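Local coordinates for protein excinuclease ABC, subunit A. (Deinococcus radiodurans, PDB 2VF7) that binds DNA and hydrolyses ATP as a zinc-containing UvrA-family ABC protein, and probably recognises damage during excision repair, at residues Arg194-Val206 against Val228-Gln240. The protein carries 1 engineered substitution. Sequence-based numbering, arbitrary orientation. Where two conformers were deposited one is given.
Sequences RDILVTLGIDVDV and VPVYPGLTPAETQ
Within the UvrA DNA-binding domain, the last turns of helix 187-199 pack across strand 227-230, and Thr-199 joins the two. The helix and strand segments cross at 113°, their axes 8.1 Å apart at closest. Thr-199 OG1 donates to Pro-229 O at 2.9 Å and meets this carbonyl almost end-on, at a C=O...donor angle of 161°. A water donates to the same hydroxyl and to Asp-195 O, and accepts from Tyr-231 N. It thus ties the helix backbone to the chain just beyond the strand. Thr-199 OG1 also lies at the edge of the Tyr-231 ring, near its plane. With chi1 at -73°, OG1 sits beside the backbone N and CG2 points opposite to that N, its methyl 3.7 Å from Val-228 CG2. A valine in place of Thr-199 would probably leave Pro-229 O without this donor and the water with one partner fewer. Val-228 also receives Ile-196 CG2 on its CG2 methyl at 3.8 Å, and Leu-200 CD2 on CG1. Val-230 CG2 rests against Asp-195 CB at 3.8 Å. Helix 236-245 covers another side: Val-198 CG2 and the Thr-239 side chain cross at about a right angle. Past the Schellman motif at Gly-201, Asp-205 OD2 touches Pro-236 CG at 3.7 Å, while its OD1 pairs with Arg-177. Strand 227-230 pairs with strand 251-254 through Val-228 and Val-230. The arrangement is a helix laid across a two-stranded antiparallel sheet whose strands are joined through helix 236-245, which flanks it.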
# COMPACT_ATOMS: atom_id res chain seq x y z
N ARG A 194 26.54 29.73 1.72
CA ARG A 194 27.26 30.99 1.73
C ARG A 194 27.56 31.41 3.15
O ARG A 194 28.67 31.85 3.43
CB ARG A 194 26.45 32.05 1.01
CG ARG A 194 27.05 33.42 1.03
CD ARG A 194 26.26 34.27 1.96
NE ARG A 194 25.01 34.64 1.33
CZ ARG A 194 24.03 35.26 1.96
NH1 ARG A 194 24.15 35.53 3.26
NH2 ARG A 194 22.94 35.59 1.30
N ASP A 195 26.58 31.27 4.05
CA ASP A 195 26.83 31.54 5.47
C ASP A 195 27.71 30.52 6.16
O ASP A 195 28.38 30.85 7.16
CB ASP A 195 25.53 31.81 6.25
CG ASP A 195 24.92 33.19 5.89
OD1 ASP A 195 25.65 34.03 5.32
OD2 ASP A 195 23.73 33.43 6.18
N ILE A 196 27.74 29.30 5.62
CA ILE A 196 28.69 28.30 6.11
C ILE A 196 30.11 28.76 5.77
O ILE A 196 30.98 28.74 6.65
CB ILE A 196 28.39 26.85 5.60
CG1 ILE A 196 27.12 26.32 6.26
CG2 ILE A 196 29.58 25.87 5.86
CD1 ILE A 196 26.60 25.13 5.60
N LEU A 197 30.33 29.17 4.52
CA LEU A 197 31.63 29.72 4.10
C LEU A 197 32.12 30.93 4.90
O LEU A 197 33.33 31.06 5.08
CB LEU A 197 31.67 30.04 2.59
CG LEU A 197 31.41 28.93 1.56
CD1 LEU A 197 31.63 29.41 0.13
CD2 LEU A 197 32.28 27.70 1.86
N VAL A 198 31.24 31.82 5.38
CA VAL A 198 31.72 32.99 6.16
C VAL A 198 32.20 32.58 7.54
O VAL A 198 33.17 33.16 8.05
CB VAL A 198 30.72 34.22 6.23
CG1 VAL A 198 30.01 34.44 4.89
CG2 VAL A 198 29.73 34.05 7.31
N THR A 199 31.55 31.56 8.14
CA THR A 199 32.01 30.94 9.40
C THR A 199 33.40 30.34 9.21
O THR A 199 34.29 30.45 10.05
CB THR A 199 30.98 29.85 9.91
OG1 THR A 199 29.81 30.50 10.41
CG2 THR A 199 31.54 28.98 11.00
N LEU A 200 33.59 29.68 8.08
CA LEU A 200 34.87 29.07 7.78
C LEU A 200 35.96 30.07 7.40
O LEU A 200 37.10 29.68 7.22
CB LEU A 200 34.72 28.04 6.65
CG LEU A 200 34.02 26.73 6.94
CD1 LEU A 200 34.02 25.93 5.66
CD2 LEU A 200 34.74 25.98 8.06
N GLY A 201 35.61 31.35 7.27
CA GLY A 201 36.59 32.43 7.07
C GLY A 201 37.00 32.64 5.62
O GLY A 201 38.08 33.20 5.32
N ILE A 202 36.15 32.17 4.70
CA ILE A 202 36.32 32.40 3.27
C ILE A 202 35.61 33.69 2.91
O ILE A 202 34.59 34.02 3.50
CB ILE A 202 35.80 31.19 2.44
CG1 ILE A 202 36.75 30.00 2.64
CG2 ILE A 202 35.62 31.55 0.93
CD1 ILE A 202 36.12 28.66 2.40
N ASP A 203 36.17 34.42 1.93
CA ASP A 203 35.68 35.72 1.48
C ASP A 203 34.56 35.60 0.42
O ASP A 203 34.73 35.19 -0.73
CB ASP A 203 36.85 36.56 0.95
CG ASP A 203 36.53 38.05 0.86
OD1 ASP A 203 35.36 38.47 1.01
OD2 ASP A 203 37.50 38.82 0.65
N VAL A 204 33.39 36.03 0.86
CA VAL A 204 32.15 35.85 0.18
C VAL A 204 31.79 37.12 -0.65
O VAL A 204 30.91 37.09 -1.51
CB VAL A 204 31.15 35.42 1.30
CG1 VAL A 204 29.82 36.19 1.28
CG2 VAL A 204 31.01 33.88 1.35
N ASP A 205 32.53 38.21 -0.41
CA ASP A 205 32.27 39.52 -1.03
C ASP A 205 33.43 39.98 -1.94
O ASP A 205 33.69 41.17 -2.07
CB ASP A 205 32.00 40.58 0.05
CG ASP A 205 30.87 40.19 0.98
OD1 ASP A 205 29.72 40.16 0.52
OD2 ASP A 205 31.14 39.90 2.17
N VAL A 206 34.07 39.01 -2.58
CA VAL A 206 35.20 39.23 -3.51
C VAL A 206 34.94 38.41 -4.78
O VAL A 206 34.44 37.29 -4.68
CB VAL A 206 36.51 38.79 -2.81
CG1 VAL A 206 37.30 37.75 -3.61
CG2 VAL A 206 37.35 40.00 -2.41
N VAL A 228 29.32 23.23 11.15
CA VAL A 228 29.80 24.48 11.77
C VAL A 228 28.68 25.40 12.25
O VAL A 228 27.60 25.42 11.64
CB VAL A 228 30.76 25.29 10.80
CG1 VAL A 228 31.88 24.40 10.28
CG2 VAL A 228 29.99 25.91 9.64
N PRO A 229 28.92 26.19 13.31
CA PRO A 229 27.91 27.11 13.85
C PRO A 229 27.55 28.18 12.85
O PRO A 229 28.45 28.79 12.27
CB PRO A 229 28.63 27.75 15.03
CG PRO A 229 30.10 27.61 14.72
CD PRO A 229 30.19 26.28 14.08
N VAL A 230 26.27 28.43 12.62
CA VAL A 230 25.96 29.52 11.69
C VAL A 230 25.18 30.69 12.24
O VAL A 230 24.36 30.53 13.12
CB VAL A 230 25.71 29.08 10.16
CG1 VAL A 230 25.46 27.58 9.98
CG2 VAL A 230 24.61 29.94 9.45
N TYR A 231 25.52 31.89 11.77
CA TYR A 231 24.99 33.15 12.29
C TYR A 231 24.44 33.97 11.12
O TYR A 231 25.18 34.77 10.52
CB TYR A 231 26.09 33.95 12.99
CG TYR A 231 26.85 33.22 14.08
CD1 TYR A 231 26.41 33.28 15.40
CD2 TYR A 231 28.01 32.50 13.81
CE1 TYR A 231 27.09 32.62 16.43
CE2 TYR A 231 28.70 31.83 14.84
CZ TYR A 231 28.23 31.90 16.14
OH TYR A 231 28.89 31.28 17.18
N PRO A 232 23.14 33.76 10.79
CA PRO A 232 22.41 34.52 9.79
C PRO A 232 22.32 36.05 10.06
O PRO A 232 22.13 36.47 11.20
CB PRO A 232 21.01 33.90 9.83
CG PRO A 232 21.22 32.52 10.38
CD PRO A 232 22.30 32.71 11.39
N GLY A 233 22.46 36.86 9.01
CA GLY A 233 22.24 38.30 9.10
C GLY A 233 23.40 39.05 9.73
O GLY A 233 23.36 40.27 9.84
N LEU A 234 24.44 38.32 10.14
CA LEU A 234 25.67 38.97 10.57
C LEU A 234 26.60 39.23 9.38
O LEU A 234 26.65 38.46 8.41
CB LEU A 234 26.42 38.18 11.66
CG LEU A 234 25.77 37.88 13.03
CD1 LEU A 234 26.83 37.32 14.00
CD2 LEU A 234 25.13 39.11 13.62
N THR A 235 27.32 40.33 9.50
CA THR A 235 28.39 40.68 8.59
C THR A 235 29.59 39.78 8.89
O THR A 235 29.72 39.27 10.02
CB THR A 235 28.70 42.20 8.75
OG1 THR A 235 29.11 42.75 7.50
CG2 THR A 235 29.77 42.46 9.81
N PRO A 236 30.46 39.53 7.88
CA PRO A 236 31.68 38.75 8.10
C PRO A 236 32.46 39.13 9.37
O PRO A 236 32.81 38.25 10.17
CB PRO A 236 32.51 39.06 6.84
CG PRO A 236 31.51 39.24 5.80
CD PRO A 236 30.35 39.93 6.46
N ALA A 237 32.76 40.42 9.54
CA ALA A 237 33.51 40.88 10.71
C ALA A 237 32.77 40.58 12.01
O ALA A 237 33.40 40.19 12.99
CB ALA A 237 33.85 42.36 10.61
N GLU A 238 31.45 40.75 12.02
CA GLU A 238 30.73 40.51 13.27
C GLU A 238 30.42 39.03 13.53
O GLU A 238 30.12 38.67 14.64
CB GLU A 238 29.53 41.45 13.45
CG GLU A 238 28.29 41.16 12.65
CD GLU A 238 27.40 42.41 12.46
OE1 GLU A 238 27.73 43.48 13.01
OE2 GLU A 238 26.39 42.33 11.75
N THR A 239 30.55 38.21 12.49
CA THR A 239 30.59 36.74 12.61
C THR A 239 31.88 36.25 13.29
O THR A 239 31.85 35.31 14.10
CB THR A 239 30.46 36.03 11.23
OG1 THR A 239 29.20 36.37 10.64
CG2 THR A 239 30.56 34.50 11.36
N GLN A 240 33.00 36.88 12.98
CA GLN A 240 34.27 36.47 13.59
C GLN A 240 34.36 36.85 15.05
O GLN A 240 35.10 36.21 15.82
CB GLN A 240 35.47 37.04 12.83
CG GLN A 240 35.61 36.53 11.41
CD GLN A 240 35.77 35.01 11.32
OE1 GLN A 240 36.29 34.37 12.24
NE2 GLN A 240 35.31 34.43 10.22
O HOH W 1 27.75 31.95 9.48